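Local structure of 6-pyruvoyl tetrahydrobiopterin synthase (3LX3) at residues I109-E112 and E116-F119; S72-K77 and E147-P152; D105-T110 and R122-I127. The protein belongs to the 6-pyruvoyl tetrahydropterin synthase family, assembles from six chains, and binds zinc and 2-amino-1,5-dihydropteridine-4,6-dione. All coordinates share one frame; numbering follows the deposited sequence.

Contact 1: residues I109-E112 and E116-F119; sequences ITCE and EYSF
Ile109 and Tyr117 face each other as an antiparallel hydrogen-bonded pair, joined by two backbone bonds. Ile109 N donates to Tyr117 O over 2.8 Å, and Tyr117 N returns the bond to Ile109 O over 2.9 Å, both nearly straight. Ile109 O also receives a CA-H...O contact from Glu116 CA at 3.3 Å, so one carbonyl serves two neighbours.

The apolar contacts lie on the face that carries Ile109 and Tyr117. Ile109 CB and Tyr117 CB approach to 4.2 Å. Beta-branched Ile109 suits a strand, while its long branch carries CD1 to within 4.0 Å of Phe119 CE2. At Cys111, chi1 of -60° turns SG toward strand 116-120, where it meets the Tyr117 ring at its edge, 79° off the ring normal and 3.8 Å from CE2, a sulfur-aromatic contact.

Polar groups occupy the other face. Thr110 and Glu116, a non-hydrogen-bonded pair, run side by side in the same direction, and one water bridges Thr110 OG1 (2.6 Å) to Glu116 OE2 (2.7 Å), which suits a hydroxyl and a carboxylate on a partly exposed surface.

Together the strands 106-111 and 116-120 form a beta hairpin. Strand 98-103 flanks it beyond 106-111, and Phe89 of strand 89-92 packs on Ile109 and Phe119. Tyrosine suits position 117: its buried ring stacks with Phe37, while its OH is hydrogen-bonded to Asp123 of the second subunit.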
# COMPACT_ATOMS: atom_id res chain seq x y z
N ILE A 109 1.36 34.51 17.43
CA ILE A 109 0.31 33.73 18.05
C ILE A 109 0.68 33.52 19.51
O ILE A 109 1.76 33.02 19.78
CB ILE A 109 0.18 32.34 17.40
CG1 ILE A 109 -0.08 32.48 15.90
CG2 ILE A 109 -0.97 31.53 18.08
CD1 ILE A 109 -0.13 31.14 15.18
N THR A 110 -0.19 33.93 20.42
CA THR A 110 0.02 33.75 21.84
C THR A 110 -1.04 32.79 22.37
O THR A 110 -2.24 32.94 22.10
CB THR A 110 -0.03 35.04 22.62
OG1 THR A 110 0.91 35.98 22.05
CG2 THR A 110 0.32 34.80 24.08
N CYS A 111 -0.60 31.78 23.10
CA CYS A 111 -1.48 30.70 23.58
C CYS A 111 -1.94 30.98 25.03
O CYS A 111 -1.42 31.87 25.70
CB CYS A 111 -0.75 29.39 23.55
SG CYS A 111 -0.22 29.00 21.83
N GLU A 112 -2.90 30.18 25.50
CA GLU A 112 -3.44 30.27 26.86
C GLU A 112 -2.36 30.09 27.92
O GLU A 112 -2.46 30.64 29.02
CB GLU A 112 -4.46 29.14 27.13
CG GLU A 112 -5.77 29.13 26.37
CD GLU A 112 -6.75 28.08 26.97
OE1 GLU A 112 -7.84 28.51 27.41
OE2 GLU A 112 -6.42 26.86 27.06
N GLU A 116 4.44 31.62 22.86
CA GLU A 116 4.40 32.57 21.74
C GLU A 116 5.09 31.96 20.52
O GLU A 116 6.18 31.35 20.61
CB GLU A 116 5.10 33.90 22.10
CG GLU A 116 4.38 34.79 23.12
CD GLU A 116 5.13 36.12 23.33
OE1 GLU A 116 6.09 36.39 22.59
OE2 GLU A 116 4.72 36.89 24.22
N TYR A 117 4.47 32.19 19.35
CA TYR A 117 5.01 31.84 18.04
C TYR A 117 5.01 33.06 17.16
O TYR A 117 4.12 33.94 17.29
CB TYR A 117 4.08 30.79 17.37
CG TYR A 117 3.95 29.51 18.14
CD1 TYR A 117 4.69 28.39 17.83
CD2 TYR A 117 3.09 29.45 19.22
CE1 TYR A 117 4.56 27.24 18.58
CE2 TYR A 117 2.97 28.31 19.97
CZ TYR A 117 3.73 27.20 19.64
OH TYR A 117 3.61 26.06 20.43
N SER A 118 5.89 33.11 16.19
CA SER A 118 5.80 34.14 15.16
C SER A 118 6.26 33.57 13.83
O SER A 118 7.28 32.89 13.76
CB SER A 118 6.68 35.32 15.54
OG SER A 118 6.51 36.35 14.56
N PHE A 119 5.45 33.80 12.80
CA PHE A 119 5.76 33.31 11.47
C PHE A 119 5.49 34.39 10.44
O PHE A 119 4.58 35.17 10.60
CB PHE A 119 4.78 32.16 11.06
CG PHE A 119 4.57 31.06 12.09
CD1 PHE A 119 5.62 30.41 12.67
CD2 PHE A 119 3.31 30.68 12.48
CE1 PHE A 119 5.40 29.38 13.61
CE2 PHE A 119 3.16 29.63 13.44
CZ PHE A 119 4.19 28.99 13.90
O HOH W 1 2.21 37.68 23.51

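Contact 2: residues S72-K77 and E147-P152; sequences SILKEK and EEIDLP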
# COMPACT_ATOMS: atom_id res chain seq x y z
N SER A 72 -11.22 13.52 -14.59
CA SER A 72 -10.13 14.52 -14.77
C SER A 72 -10.48 15.89 -14.16
O SER A 72 -9.62 16.58 -13.64
CB SER A 72 -9.82 14.69 -16.25
OG SER A 72 -9.43 13.45 -16.83
N ILE A 73 -11.76 16.26 -14.20
CA ILE A 73 -12.24 17.50 -13.59
C ILE A 73 -12.10 17.39 -12.08
O ILE A 73 -11.62 18.32 -11.42
CB ILE A 73 -13.74 17.77 -13.96
CG1 ILE A 73 -13.89 17.93 -15.47
CG2 ILE A 73 -14.26 19.02 -13.24
CD1 ILE A 73 -15.36 17.98 -15.95
N LEU A 74 -12.51 16.25 -11.53
CA LEU A 74 -12.41 16.02 -10.08
C LEU A 74 -10.97 16.13 -9.62
O LEU A 74 -10.66 16.81 -8.64
CB LEU A 74 -12.96 14.66 -9.66
CG LEU A 74 -14.40 14.39 -10.12
CD1 LEU A 74 -14.90 13.06 -9.53
CD2 LEU A 74 -15.35 15.57 -9.76
N LYS A 75 -10.07 15.49 -10.35
CA LYS A 75 -8.68 15.50 -9.97
C LYS A 75 -8.09 16.90 -10.04
O LYS A 75 -7.32 17.29 -9.16
CB LYS A 75 -7.89 14.55 -10.85
CG LYS A 75 -8.18 13.06 -10.58
CD LYS A 75 -7.27 12.17 -11.43
CE LYS A 75 -7.13 10.77 -10.84
NZ LYS A 75 -6.35 9.83 -11.77
N GLU A 76 -8.43 17.63 -11.10
CA GLU A 76 -7.91 18.99 -11.31
C GLU A 76 -8.29 19.87 -10.14
O GLU A 76 -7.45 20.58 -9.58
CB GLU A 76 -8.44 19.58 -12.62
CG GLU A 76 -8.02 21.01 -12.88
CD GLU A 76 -8.64 21.55 -14.14
OE1 GLU A 76 -8.68 20.80 -15.14
OE2 GLU A 76 -9.10 22.72 -14.12
N LYS A 77 -9.57 19.79 -9.74
CA LYS A 77 -10.08 20.65 -8.68
C LYS A 77 -9.58 20.23 -7.30
O LYS A 77 -9.23 21.12 -6.49
CB LYS A 77 -11.60 20.72 -8.70
CG LYS A 77 -12.15 21.29 -10.00
CD LYS A 77 -11.56 22.65 -10.39
CE LYS A 77 -12.16 23.14 -11.70
NZ LYS A 77 -11.42 24.34 -12.13
N GLU A 147 -17.32 24.60 -4.21
CA GLU A 147 -17.19 25.90 -4.88
C GLU A 147 -16.34 25.83 -6.15
O GLU A 147 -16.69 26.42 -7.18
CB GLU A 147 -16.60 26.96 -3.94
CG GLU A 147 -17.53 27.41 -2.81
CD GLU A 147 -17.07 28.72 -2.14
OE1 GLU A 147 -16.49 29.60 -2.84
OE2 GLU A 147 -17.32 28.89 -0.93
N GLU A 148 -15.24 25.10 -6.08
CA GLU A 148 -14.30 25.01 -7.21
C GLU A 148 -14.81 24.18 -8.37
O GLU A 148 -14.58 24.55 -9.53
CB GLU A 148 -12.95 24.44 -6.75
CG GLU A 148 -12.18 25.37 -5.82
CD GLU A 148 -11.42 26.47 -6.54
OE1 GLU A 148 -11.50 26.57 -7.78
OE2 GLU A 148 -10.70 27.22 -5.82
N ILE A 149 -15.47 23.06 -8.07
CA ILE A 149 -16.11 22.26 -9.14
C ILE A 149 -17.34 22.96 -9.70
O ILE A 149 -17.62 22.86 -10.91
CB ILE A 149 -16.43 20.82 -8.67
CG1 ILE A 149 -15.14 20.13 -8.22
CG2 ILE A 149 -17.08 19.99 -9.83
CD1 ILE A 149 -15.33 18.81 -7.41
N ASP A 150 -18.03 23.67 -8.80
CA ASP A 150 -19.20 24.53 -9.05
C ASP A 150 -20.49 23.75 -8.82
O ASP A 150 -20.72 22.72 -9.45
CB ASP A 150 -19.21 25.11 -10.47
CG ASP A 150 -20.33 26.11 -10.67
OD1 ASP A 150 -20.29 27.23 -10.07
OD2 ASP A 150 -21.26 25.76 -11.42
N LEU A 151 -21.34 24.25 -7.92
CA LEU A 151 -22.52 23.51 -7.52
C LEU A 151 -23.50 23.35 -8.68
O LEU A 151 -23.99 22.24 -8.90
CB LEU A 151 -23.18 24.15 -6.29
CG LEU A 151 -24.49 23.53 -5.83
CD1 LEU A 151 -24.27 22.10 -5.37
CD2 LEU A 151 -25.08 24.41 -4.70
N PRO A 152 -23.78 24.43 -9.46
CA PRO A 152 -24.66 24.20 -10.61
C PRO A 152 -24.14 23.19 -11.61
O PRO A 152 -24.91 22.42 -12.15
CB PRO A 152 -24.77 25.59 -11.27
CG PRO A 152 -24.56 26.53 -10.18
CD PRO A 152 -23.63 25.87 -9.16
O HOH W 2 -12.36 26.05 -10.23
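Lys77 lies across Ile149 and the carbonyl of Glu148, its flexible aliphatic chain covering apolar and polar surface in turn. Its CB starts against the isoleucine, 3.6 Å from Ile149 CG1, and CG keeps to the same carbon at 3.7 Å. There the chain bends (chi2 -54°), which brings the following methylenes over the end of the other helix: CD lies 3.7 Å from Glu148 O, and CE comes to 3.5 Å from that oxygen. The ammonium tip does not bond the carbonyl directly. Lys77 NZ instead donates to a water 2.7 Å away, and this water in turn donates to Glu148 O and, at 2.6 Å, to Glu148 OE1. NZ also forms a salt bridge with Glu76 OE2, whose hydrogen bond is weak, while Glu148 OE1 has one with Lys80.

Beneath this polar edge, Leu74 CD2 touches Ile149 CD1 at 4.0 Å; both are branched apolar residues, suited to the buried side of the contact.

The contact joins helix 71-85 to the C-terminal end of helix 134-149, where Asp150 begins helix 151-156 as its N-cap. Both helices pack on strand 48-61, Leu74 on Leu58 and Ile149 on Leu56, while Leu154 also covers Ile149.

Contact 3: residues D105-T110 and R122-I127; sequences DNFKIT and RDCVQI
The backbones of 105-110 and 122-127 stay well apart, their nearest alpha carbons being those of Phe107 and Cys124 at 8.2 Å, so that side chains and a water, rather than strand pairing, span the gap. Phe107 makes the largest share of the contact. Chi1 of -71° swings its ring out from its strand toward Cys124 and Gln126. Cys124 SG comes to the edge of the ring, near its plane, 3.9 Å from Phe107 CD2. This is a Cys sulfur-aromatic contact, and Cys124 CB adds to it at 4.0 Å from the same ring carbon. Cysteine suits the place because a small, polarisable thiol can lie close to the edge of a large ring.

The contact joins two sheets of the fold: strand 106-111 is the middle member of a three-stranded antiparallel sheet, whereas 124-127 pairs in parallel with strand 89-92. Leu91 from that latter strand and Ile100 from strand 98-103 also touch the phenylalanine, a large apolar residue fitted to a buried position between the two sheets.

Gln126 approaches the ring at its far end. Its chain, extended beyond CG, reaches the ring, and the amide meets it obliquely, the two planes 37° apart, with CD 3.6 Å from Phe107 CZ and OE1 3.7 Å from that carbon. Glutamine is long enough to bring its flat amide beside the ring, and the residue as a whole is exposed.

At the other end of the contact a water spans the backbones, donating to Asp105 O at 2.9 Å and accepting from Arg122 N at 3.1 Å. Asp123, the residue after Arg122, turns to the second subunit, where it forms a salt bridge with Arg44 and a hydrogen bond to the backbone of Leu47.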
# COMPACT_ATOMS: atom_id res chain seq x y z
N ASP A 105 5.32 42.07 9.07
CA ASP A 105 4.84 41.12 8.04
C ASP A 105 4.71 39.70 8.58
O ASP A 105 4.75 38.74 7.82
CB ASP A 105 5.77 41.17 6.83
CG ASP A 105 5.83 42.54 6.24
OD1 ASP A 105 4.80 43.18 6.12
OD2 ASP A 105 6.97 42.96 5.90
N ASN A 106 4.52 39.60 9.88
CA ASN A 106 4.34 38.32 10.58
C ASN A 106 3.01 38.21 11.28
O ASN A 106 2.36 39.21 11.58
CB ASN A 106 5.42 38.13 11.65
CG ASN A 106 6.73 37.62 11.10
OD1 ASN A 106 7.14 38.03 10.00
ND2 ASN A 106 7.38 36.69 11.85
N PHE A 107 2.62 36.96 11.55
CA PHE A 107 1.57 36.65 12.53
C PHE A 107 2.26 36.18 13.78
O PHE A 107 3.11 35.26 13.73
CB PHE A 107 0.63 35.56 12.04
CG PHE A 107 -0.30 35.97 10.91
CD1 PHE A 107 -1.23 36.99 11.07
CD2 PHE A 107 -0.25 35.31 9.69
CE1 PHE A 107 -2.08 37.34 10.04
CE2 PHE A 107 -1.09 35.67 8.66
CZ PHE A 107 -1.99 36.70 8.84
N LYS A 108 1.87 36.79 14.90
CA LYS A 108 2.33 36.38 16.22
C LYS A 108 1.15 35.71 16.93
O LYS A 108 0.06 36.27 17.01
CB LYS A 108 2.89 37.55 17.01
CG LYS A 108 3.24 37.24 18.47
CD LYS A 108 3.75 38.48 19.14
CE LYS A 108 4.03 38.20 20.59
NZ LYS A 108 4.53 39.44 21.28
N ILE A 109 1.36 34.51 17.43
CA ILE A 109 0.31 33.73 18.05
C ILE A 109 0.68 33.52 19.51
O ILE A 109 1.76 33.02 19.78
CB ILE A 109 0.18 32.34 17.40
CG1 ILE A 109 -0.08 32.48 15.90
CG2 ILE A 109 -0.97 31.53 18.08
CD1 ILE A 109 -0.13 31.14 15.18
N THR A 110 -0.19 33.93 20.42
CA THR A 110 0.02 33.75 21.84
C THR A 110 -1.04 32.79 22.37
O THR A 110 -2.24 32.94 22.10
CB THR A 110 -0.03 35.04 22.62
OG1 THR A 110 0.91 35.98 22.05
CG2 THR A 110 0.32 34.80 24.08
N ARG A 122 3.21 35.22 4.97
CA ARG A 122 3.22 34.47 3.70
C ARG A 122 3.47 32.98 3.90
O ARG A 122 3.17 32.18 3.00
CB ARG A 122 4.24 35.04 2.73
CG ARG A 122 5.68 34.95 3.13
CD ARG A 122 6.59 35.46 2.00
NE ARG A 122 6.36 34.68 0.79
CZ ARG A 122 7.01 33.56 0.45
NH1 ARG A 122 6.67 32.93 -0.67
NH2 ARG A 122 8.00 33.08 1.18
N ASP A 123 3.97 32.59 5.07
CA ASP A 123 4.19 31.17 5.38
C ASP A 123 2.91 30.54 5.91
O ASP A 123 2.86 29.33 6.13
CB ASP A 123 5.27 30.98 6.46
CG ASP A 123 6.66 31.16 5.94
OD1 ASP A 123 6.96 32.13 5.17
OD2 ASP A 123 7.57 30.36 6.34
N CYS A 124 1.88 31.34 6.16
CA CYS A 124 0.65 30.87 6.77
C CYS A 124 -0.51 30.91 5.78
O CYS A 124 -0.55 31.80 4.90
CB CYS A 124 0.26 31.74 7.95
SG CYS A 124 1.51 31.84 9.27
N VAL A 125 -1.43 29.96 5.97
CA VAL A 125 -2.71 30.01 5.28
C VAL A 125 -3.76 30.19 6.35
O VAL A 125 -3.89 29.35 7.26
CB VAL A 125 -2.91 28.82 4.34
CG1 VAL A 125 -1.96 28.97 3.13
CG2 VAL A 125 -2.72 27.47 5.04
N GLN A 126 -4.47 31.32 6.24
CA GLN A 126 -5.51 31.66 7.19
C GLN A 126 -6.80 30.98 6.73
O GLN A 126 -7.38 31.33 5.68
CB GLN A 126 -5.74 33.17 7.31
CG GLN A 126 -4.75 33.86 8.19
CD GLN A 126 -5.27 35.19 8.63
OE1 GLN A 126 -5.46 36.08 7.80
NE2 GLN A 126 -5.55 35.33 9.93
N ILE A 127 -7.25 30.03 7.53
CA ILE A 127 -8.40 29.19 7.21
C ILE A 127 -9.53 29.45 8.21
O ILE A 127 -9.26 29.55 9.41
CB ILE A 127 -7.96 27.67 7.32
CG1 ILE A 127 -6.69 27.37 6.49
CG2 ILE A 127 -9.15 26.77 6.96
CD1 ILE A 127 -6.93 27.71 5.02
O HOH W 3 5.00 37.70 5.10

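In the fold
Contacts 1 and 3 are neighbours, with centres about 10 Å apart, and share Ile109 and Thr110 on strand 106-111. That strand pairs with 116-120 in contact 1 and reaches toward 124-127 in contact 3; the backbone bond from Phe107 to Phe119 continues the hairpin between them. Both also touch the second subunit, so this side of the subunit takes part in the assembly of the six chains. Contact 2 lies apart, its centre about 36 Å from that of contact 1 and 28 Å from that of contact 3. Its segments enclose the others in sequence: helix 71-85 precedes the small sheets, and helix 134-149 follows strand 124-127, bringing the chain back against the first helix.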